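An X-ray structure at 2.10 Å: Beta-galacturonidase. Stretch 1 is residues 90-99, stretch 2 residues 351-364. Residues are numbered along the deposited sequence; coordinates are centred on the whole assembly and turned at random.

Stretch 1 (90-99) SHYNAYTPFD
Stretch 2, residues 351-364: QQCGDCIREMITAH

Residues 351-364 form a regular α-helix that begins earlier in the chain, its phi/psi values near -63/-45 until His364 departs to -106/5; repeating i+4 bonds such as Met360 N to Cys356 O (2.8 Å) hold it. Against it lies a strand, 90-92, that breaks at Asn93 (phi/psi 106/121), turns through Ala94 (-71/-17) and Tyr95 (-115/1), and returns to extended geometry from Thr96 (-124/146) into strand 98-99. The two stretches run in the same sense: the CA atoms of Tyr92 and Gln352 lie 7.4 Å apart, those of Thr96 and Met360 6.0 Å.

Glu359 is the polar centre. Its CB points toward the loop, and chi1 m with chi2 t extends the carboxylate to receive two donors on OE2: His91 NE2 at 3.1 Å, nearly linear at 174°, and Thr96 OG1 at 2.8 Å. His91 NE2 also makes a weak bond to Glu359 OE1 (3.4 Å, 130°). The imidazole, with chi1 t and chi2 -105°, meets the carboxylate edge-on, so its N-H lies along the bond. A water donates to Glu359 OE2 (3.0 Å) and Tyr92 O (2.5 Å), linking the side chain to the strand backbone.

Thr96, chi1 p, suits its place by being two-sided. Its OG1 accepts from Asn93 ND2 (3.3 Å, 169°) while donating to Glu359, and its methyl CG2 packs 4.0 Å from Cys356 SG and 4.2 Å from Met360 CB. Asn93 (chi1 t, chi2 49°) also brings ND2 within 3.4 Å of Cys356 SG (chi1 t).

At one end, Tyr92 (chi1 t, chi2 88°) presents a ring face to the flat amide of Gln352 (m, t, chi3 -11°), with Tyr92 CE2 3.4 Å from Gln352 CD. At the other, Pro97, C-gamma endo, places CG 3.9 Å from Ala363 CB, a small apolar contact between the proline ring and the alanine methyl.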

ATOM      1  N   SER A  90      15.842 -35.651  23.574  1.00 26.63           N
ATOM      2  CA  SER A  90      16.286 -34.436  22.905  1.00 28.57           C
ATOM      3  C   SER A  90      16.247 -34.657  21.401  1.00 27.99           C
ATOM      4  O   SER A  90      16.185 -35.797  20.920  1.00 25.84           O
ATOM      5  CB  SER A  90      17.686 -34.024  23.361  1.00 29.77           C
ATOM      6  OG  SER A  90      18.655 -34.838  22.748  1.00 30.84           O
ATOM      7  N   HIS A  91      16.282 -33.550  20.658  1.00 25.78           N
ATOM      8  CA  HIS A  91      16.127 -33.626  19.210  1.00 25.31           C
ATOM      9  C   HIS A  91      16.689 -32.380  18.547  1.00 24.78           C
ATOM     10  O   HIS A  91      16.696 -31.294  19.132  1.00 25.23           O
ATOM     11  CB  HIS A  91      14.658 -33.796  18.821  1.00 25.16           C
ATOM     12  CG  HIS A  91      14.440 -34.056  17.361  1.00 26.91           C
ATOM     13  ND1 HIS A  91      13.964 -33.092  16.493  1.00 22.83           N
ATOM     14  CD2 HIS A  91      14.600 -35.182  16.624  1.00 23.28           C
ATOM     15  CE1 HIS A  91      13.842 -33.618  15.285  1.00 24.99           C
ATOM     16  NE2 HIS A  91      14.225 -34.883  15.336  1.00 23.55           N
ATOM     17  N   TYR A  92      17.174 -32.561  17.324  1.00 23.26           N
ATOM     18  CA  TYR A  92      17.582 -31.472  16.452  1.00 21.67           C
ATOM     19  C   TYR A  92      16.884 -31.646  15.112  1.00 24.26           C
ATOM     20  O   TYR A  92      16.765 -32.776  14.611  1.00 22.46           O
ATOM     21  CB  TYR A  92      19.105 -31.425  16.231  1.00 21.09           C
ATOM     22  CG  TYR A  92      19.518 -30.337  15.265  1.00 21.51           C
ATOM     23  CD1 TYR A  92      19.785 -29.059  15.724  1.00 23.91           C
ATOM     24  CD2 TYR A  92      19.605 -30.577  13.881  1.00 24.57           C
ATOM     25  CE1 TYR A  92      20.150 -28.034  14.845  1.00 22.02           C
ATOM     26  CE2 TYR A  92      19.965 -29.553  12.984  1.00 21.13           C
ATOM     27  CZ  TYR A  92      20.234 -28.283  13.476  1.00 21.01           C
ATOM     28  OH  TYR A  92      20.602 -27.237  12.630  1.00 21.81           O
ATOM     29  N   ASN A  93      16.426 -30.508  14.554  1.00 24.76           N
ATOM     30  CA  ASN A  93      15.786 -30.318  13.246  1.00 20.64           C
ATOM     31  C   ASN A  93      14.293 -30.089  13.428  1.00 22.42           C
ATOM     32  O   ASN A  93      13.584 -30.940  13.976  1.00 23.71           O
ATOM     33  CB  ASN A  93      16.012 -31.481  12.280  1.00 20.09           C
ATOM     34  CG  ASN A  93      15.716 -31.104  10.826  1.00 22.90           C
ATOM     35  OD1 ASN A  93      16.182 -30.072  10.331  1.00 27.35           O
ATOM     36  ND2 ASN A  93      14.954 -31.939  10.140  1.00 20.97           N
ATOM     37  N   ALA A  94      13.811 -28.943  12.949  1.00 21.32           N
ATOM     38  CA  ALA A  94      12.442 -28.518  13.214  1.00 20.57           C
ATOM     39  C   ALA A  94      11.413 -29.354  12.472  1.00 22.79           C
ATOM     40  O   ALA A  94      10.228 -29.312  12.819  1.00 22.87           O
ATOM     41  CB  ALA A  94      12.268 -27.045  12.813  1.00 20.95           C
ATOM     42  N   TYR A  95      11.825 -30.092  11.451  1.00 19.25           N
ATOM     43  CA  TYR A  95      10.909 -30.470  10.398  1.00 20.34           C
ATOM     44  C   TYR A  95      10.638 -31.962  10.312  1.00 21.49           C
ATOM     45  O   TYR A  95       9.879 -32.377   9.433  1.00 20.20           O
ATOM     46  CB  TYR A  95      11.443 -29.951   9.049  1.00 21.24           C
ATOM     47  CG  TYR A  95      11.773 -28.478   9.027  1.00 18.94           C
ATOM     48  CD1 TYR A  95      10.765 -27.516   9.038  1.00 19.67           C
ATOM     49  CD2 TYR A  95      13.104 -28.040   8.966  1.00 21.51           C
ATOM     50  CE1 TYR A  95      11.068 -26.140   8.984  1.00 18.62           C
ATOM     51  CE2 TYR A  95      13.417 -26.686   8.910  1.00 19.60           C
ATOM     52  CZ  TYR A  95      12.401 -25.741   8.927  1.00 23.23           C
ATOM     53  OH  TYR A  95      12.724 -24.403   8.882  1.00 21.39           O
ATOM     54  N   THR A  96      11.225 -32.776  11.202  1.00 21.75           N
ATOM     55  CA  THR A  96      11.017 -34.211  11.225  1.00 21.42           C
ATOM     56  C   THR A  96      10.524 -34.651  12.607  1.00 24.59           C
ATOM     57  O   THR A  96      10.894 -34.056  13.626  1.00 20.22           O
ATOM     58  CB  THR A  96      12.303 -34.966  10.867  1.00 23.07           C
ATOM     59  OG1 THR A  96      13.415 -34.415  11.589  1.00 20.71           O
ATOM     60  CG2 THR A  96      12.580 -34.874   9.353  1.00 23.17           C
ATOM     61  N   PRO A  97       9.672 -35.667  12.668  1.00 26.10           N
ATOM     62  CA  PRO A  97       9.114 -36.095  13.957  1.00 24.32           C
ATOM     63  C   PRO A  97      10.100 -36.957  14.733  1.00 24.68           C
ATOM     64  O   PRO A  97      11.051 -37.519  14.183  1.00 23.11           O
ATOM     65  CB  PRO A  97       7.871 -36.902  13.560  1.00 23.67           C
ATOM     66  CG  PRO A  97       8.163 -37.402  12.185  1.00 23.01           C
ATOM     67  CD  PRO A  97       9.147 -36.449  11.534  1.00 21.49           C
ATOM     68  N   PHE A  98       9.880 -37.010  16.040  1.00 21.80           N
ATOM     69  CA  PHE A  98      10.688 -37.834  16.938  1.00 28.70           C
ATOM     70  C   PHE A  98       9.797 -38.267  18.092  1.00 28.42           C
ATOM     71  O   PHE A  98       8.679 -37.768  18.250  1.00 29.87           O
ATOM     72  CB  PHE A  98      11.945 -37.095  17.449  1.00 25.49           C
ATOM     73  CG  PHE A  98      11.653 -35.848  18.304  1.00 27.00           C
ATOM     74  CD1 PHE A  98      11.337 -34.631  17.709  1.00 23.64           C
ATOM     75  CD2 PHE A  98      11.730 -35.902  19.690  1.00 20.36           C
ATOM     76  CE1 PHE A  98      11.100 -33.491  18.480  1.00 22.97           C
ATOM     77  CE2 PHE A  98      11.490 -34.778  20.473  1.00 23.68           C
ATOM     78  CZ  PHE A  98      11.175 -33.561  19.865  1.00 24.91           C
ATOM     79  N   ASP A  99      10.281 -39.211  18.900  1.00 29.47           N
ATOM     80  CA  ASP A  99       9.475 -39.672  20.027  1.00 29.18           C
ATOM     81  C   ASP A  99      10.339 -39.915  21.262  1.00 32.06           C
ATOM     82  O   ASP A  99      11.559 -40.077  21.182  1.00 32.36           O
ATOM     83  CB  ASP A  99       8.650 -40.938  19.677  1.00 33.59           C
ATOM     84  CG  ASP A  99       9.509 -42.201  19.461  1.00 37.26           C
ATOM     85  OD1 ASP A  99      10.713 -42.224  19.790  1.00 41.64           O
ATOM     86  OD2 ASP A  99       8.954 -43.195  18.945  1.00 41.60           O
ATOM     87  N   GLN A 351      25.919 -36.021  10.556  1.00 27.56           N
ATOM     88  CA  GLN A 351      25.000 -36.656  11.496  1.00 27.26           C
ATOM     89  C   GLN A 351      23.601 -36.049  11.399  1.00 28.08           C
ATOM     90  O   GLN A 351      22.598 -36.773  11.403  1.00 27.11           O
ATOM     91  CB  GLN A 351      25.565 -36.535  12.921  1.00 28.61           C
ATOM     92  CG  GLN A 351      24.843 -37.370  13.980  1.00 27.57           C
ATOM     93  CD  GLN A 351      24.992 -38.858  13.756  1.00 38.18           C
ATOM     94  OE1 GLN A 351      24.010 -39.563  13.505  1.00 44.29           O
ATOM     95  NE2 GLN A 351      26.222 -39.349  13.849  1.00 46.08           N
ATOM     96  N   GLN A 352      23.513 -34.718  11.279  1.00 27.67           N
ATOM     97  CA  GLN A 352      22.199 -34.075  11.240  1.00 25.08           C
ATOM     98  C   GLN A 352      21.488 -34.312   9.906  1.00 26.66           C
ATOM     99  O   GLN A 352      20.257 -34.441   9.878  1.00 29.34           O
ATOM    100  CB  GLN A 352      22.353 -32.588  11.561  1.00 25.38           C
ATOM    101  CG  GLN A 352      22.638 -32.350  13.059  1.00 23.26           C
ATOM    102  CD  GLN A 352      23.044 -30.924  13.387  1.00 27.22           C
ATOM    103  OE1 GLN A 352      23.319 -30.129  12.492  1.00 21.39           O
ATOM    104  NE2 GLN A 352      23.080 -30.592  14.685  1.00 22.30           N
ATOM    105  N   CYS A 353      22.235 -34.414   8.804  1.00 26.34           N
ATOM    106  CA  CYS A 353      21.635 -34.783   7.527  1.00 23.85           C
ATOM    107  C   CYS A 353      21.145 -36.217   7.560  1.00 27.50           C
ATOM    108  O   CYS A 353      19.982 -36.498   7.233  1.00 28.29           O
ATOM    109  CB  CYS A 353      22.645 -34.600   6.395  1.00 26.55           C
ATOM    110  SG  CYS A 353      22.836 -32.923   5.839  1.00 29.88           S
ATOM    111  N   GLY A 354      22.027 -37.139   7.961  1.00 28.13           N
ATOM    112  CA  GLY A 354      21.622 -38.525   8.124  1.00 26.49           C
ATOM    113  C   GLY A 354      20.404 -38.691   9.009  1.00 28.34           C
ATOM    114  O   GLY A 354      19.485 -39.443   8.677  1.00 26.53           O
ATOM    115  N   ASP A 355      20.373 -37.987  10.148  1.00 24.48           N
ATOM    116  CA  ASP A 355      19.208 -38.063  11.032  1.00 25.85           C
ATOM    117  C   ASP A 355      17.941 -37.562  10.337  1.00 29.49           C
ATOM    118  O   ASP A 355      16.872 -38.178  10.446  1.00 30.06           O
ATOM    119  CB  ASP A 355      19.462 -37.266  12.311  1.00 28.37           C
ATOM    120  CG  ASP A 355      20.450 -37.951  13.251  1.00 32.56           C
ATOM    121  OD1 ASP A 355      20.696 -39.163  13.093  1.00 31.14           O
ATOM    122  OD2 ASP A 355      20.973 -37.270  14.157  1.00 33.27           O
ATOM    123  N   CYS A 356      18.032 -36.422   9.647  1.00 30.62           N
ATOM    124  CA  CYS A 356      16.866 -35.891   8.945  1.00 30.04           C
ATOM    125  C   CYS A 356      16.378 -36.872   7.885  1.00 23.48           C
ATOM    126  O   CYS A 356      15.182 -37.161   7.795  1.00 24.11           O
ATOM    127  CB  CYS A 356      17.196 -34.533   8.317  1.00 23.59           C
ATOM    128  SG  CYS A 356      15.813 -33.750   7.378  1.00 27.62           S
ATOM    129  N   ILE A 357      17.296 -37.398   7.080  1.00 22.17           N
ATOM    130  CA  ILE A 357      16.905 -38.346   6.040  1.00 21.48           C
ATOM    131  C   ILE A 357      16.255 -39.591   6.653  1.00 25.77           C
ATOM    132  O   ILE A 357      15.199 -40.050   6.200  1.00 25.23           O
ATOM    133  CB  ILE A 357      18.125 -38.708   5.185  1.00 26.65           C
ATOM    134  CG1 ILE A 357      18.616 -37.458   4.430  1.00 25.04           C
ATOM    135  CG2 ILE A 357      17.793 -39.883   4.236  1.00 24.05           C
ATOM    136  CD1 ILE A 357      19.715 -37.783   3.440  1.00 21.39           C
ATOM    137  N   ARG A 358      16.886 -40.170   7.679  1.00 25.56           N
ATOM    138  CA  ARG A 358      16.324 -41.373   8.300  1.00 25.16           C
ATOM    139  C   ARG A 358      14.912 -41.120   8.805  1.00 24.56           C
ATOM    140  O   ARG A 358      13.990 -41.899   8.525  1.00 24.01           O
ATOM    141  CB  ARG A 358      17.216 -41.844   9.443  1.00 26.53           C
ATOM    142  CG  ARG A 358      18.400 -42.676   8.992  1.00 29.84           C
ATOM    143  CD  ARG A 358      19.192 -43.182  10.194  1.00 40.95           C
ATOM    144  NE  ARG A 358      19.928 -42.094  10.829  1.00 39.77           N
ATOM    145  CZ  ARG A 358      21.176 -41.758  10.507  1.00 39.16           C
ATOM    146  NH1 ARG A 358      21.833 -42.439   9.571  1.00 34.73           N
ATOM    147  NH2 ARG A 358      21.767 -40.745  11.129  1.00 39.55           N
ATOM    148  N   GLU A 359      14.719 -40.021   9.539  1.00 23.27           N
ATOM    149  CA  GLU A 359      13.413 -39.737  10.118  1.00 22.64           C
ATOM    150  C   GLU A 359      12.383 -39.413   9.044  1.00 24.91           C
ATOM    151  O   GLU A 359      11.232 -39.865   9.129  1.00 23.46           O
ATOM    152  CB  GLU A 359      13.538 -38.604  11.126  1.00 24.82           C
ATOM    153  CG  GLU A 359      14.318 -39.023  12.382  1.00 24.26           C
ATOM    154  CD  GLU A 359      14.559 -37.842  13.317  1.00 28.87           C
ATOM    155  OE1 GLU A 359      14.877 -38.064  14.496  1.00 29.12           O
ATOM    156  OE2 GLU A 359      14.416 -36.684  12.869  1.00 29.81           O
ATOM    157  N   MET A 360      12.797 -38.663   8.011  1.00 23.13           N
ATOM    158  CA  MET A 360      11.898 -38.284   6.926  1.00 24.08           C
ATOM    159  C   MET A 360      11.366 -39.509   6.187  1.00 21.23           C
ATOM    160  O   MET A 360      10.154 -39.659   6.007  1.00 24.09           O
ATOM    161  CB  MET A 360      12.634 -37.330   5.976  1.00 24.27           C
ATOM    162  CG  MET A 360      12.083 -37.182   4.580  1.00 28.64           C
ATOM    163  SD  MET A 360      13.117 -36.049   3.574  1.00 28.48           S
ATOM    164  CE  MET A 360      14.489 -37.072   3.034  1.00 27.35           C
ATOM    165  N   ILE A 361      12.250 -40.400   5.745  1.00 23.17           N
ATOM    166  CA  ILE A 361      11.780 -41.513   4.920  1.00 26.38           C
ATOM    167  C   ILE A 361      11.046 -42.543   5.773  1.00 27.02           C
ATOM    168  O   ILE A 361      10.009 -43.077   5.359  1.00 28.20           O
ATOM    169  CB  ILE A 361      12.937 -42.138   4.116  1.00 23.52           C
ATOM    170  CG1 ILE A 361      13.480 -41.110   3.115  1.00 26.50           C
ATOM    171  CG2 ILE A 361      12.462 -43.379   3.352  1.00 23.74           C
ATOM    172  CD1 ILE A 361      14.616 -41.596   2.242  1.00 22.00           C
ATOM    173  N   THR A 362      11.544 -42.820   6.984  1.00 25.37           N
ATOM    174  CA  THR A 362      10.840 -43.763   7.851  1.00 24.03           C
ATOM    175  C   THR A 362       9.409 -43.294   8.114  1.00 25.49           C
ATOM    176  O   THR A 362       8.473 -44.094   8.083  1.00 29.04           O
ATOM    177  CB  THR A 362      11.605 -43.953   9.163  1.00 22.13           C
ATOM    178  OG1 THR A 362      12.944 -44.372   8.867  1.00 23.79           O
ATOM    179  CG2 THR A 362      10.939 -45.014  10.042  1.00 26.05           C
ATOM    180  N   ALA A 363       9.215 -41.989   8.308  1.00 23.71           N
ATOM    181  CA  ALA A 363       7.893 -41.480   8.651  1.00 26.71           C
ATOM    182  C   ALA A 363       6.984 -41.366   7.432  1.00 24.46           C
ATOM    183  O   ALA A 363       5.779 -41.624   7.535  1.00 25.29           O
ATOM    184  CB  ALA A 363       8.030 -40.119   9.341  1.00 29.06           C
ATOM    185  N   HIS A 364       7.544 -41.004   6.273  1.00 22.14           N
ATOM    186  CA  HIS A 364       6.786 -40.594   5.093  1.00 20.63           C
ATOM    187  C   HIS A 364       6.750 -41.646   3.999  1.00 23.07           C
ATOM    188  O   HIS A 364       6.184 -41.387   2.931  1.00 24.29           O
ATOM    189  CB  HIS A 364       7.370 -39.298   4.507  1.00 22.61           C
ATOM    190  CG  HIS A 364       7.288 -38.127   5.435  1.00 25.63           C
ATOM    191  ND1 HIS A 364       7.798 -36.886   5.117  1.00 20.47           N
ATOM    192  CD2 HIS A 364       6.753 -38.010   6.677  1.00 25.35           C
ATOM    193  CE1 HIS A 364       7.581 -36.053   6.122  1.00 24.25           C
ATOM    194  NE2 HIS A 364       6.949 -36.709   7.082  1.00 25.16           N
TER
HETATM  195  O   HOH W   1      16.694 -34.684  12.933  1.00 31.27           O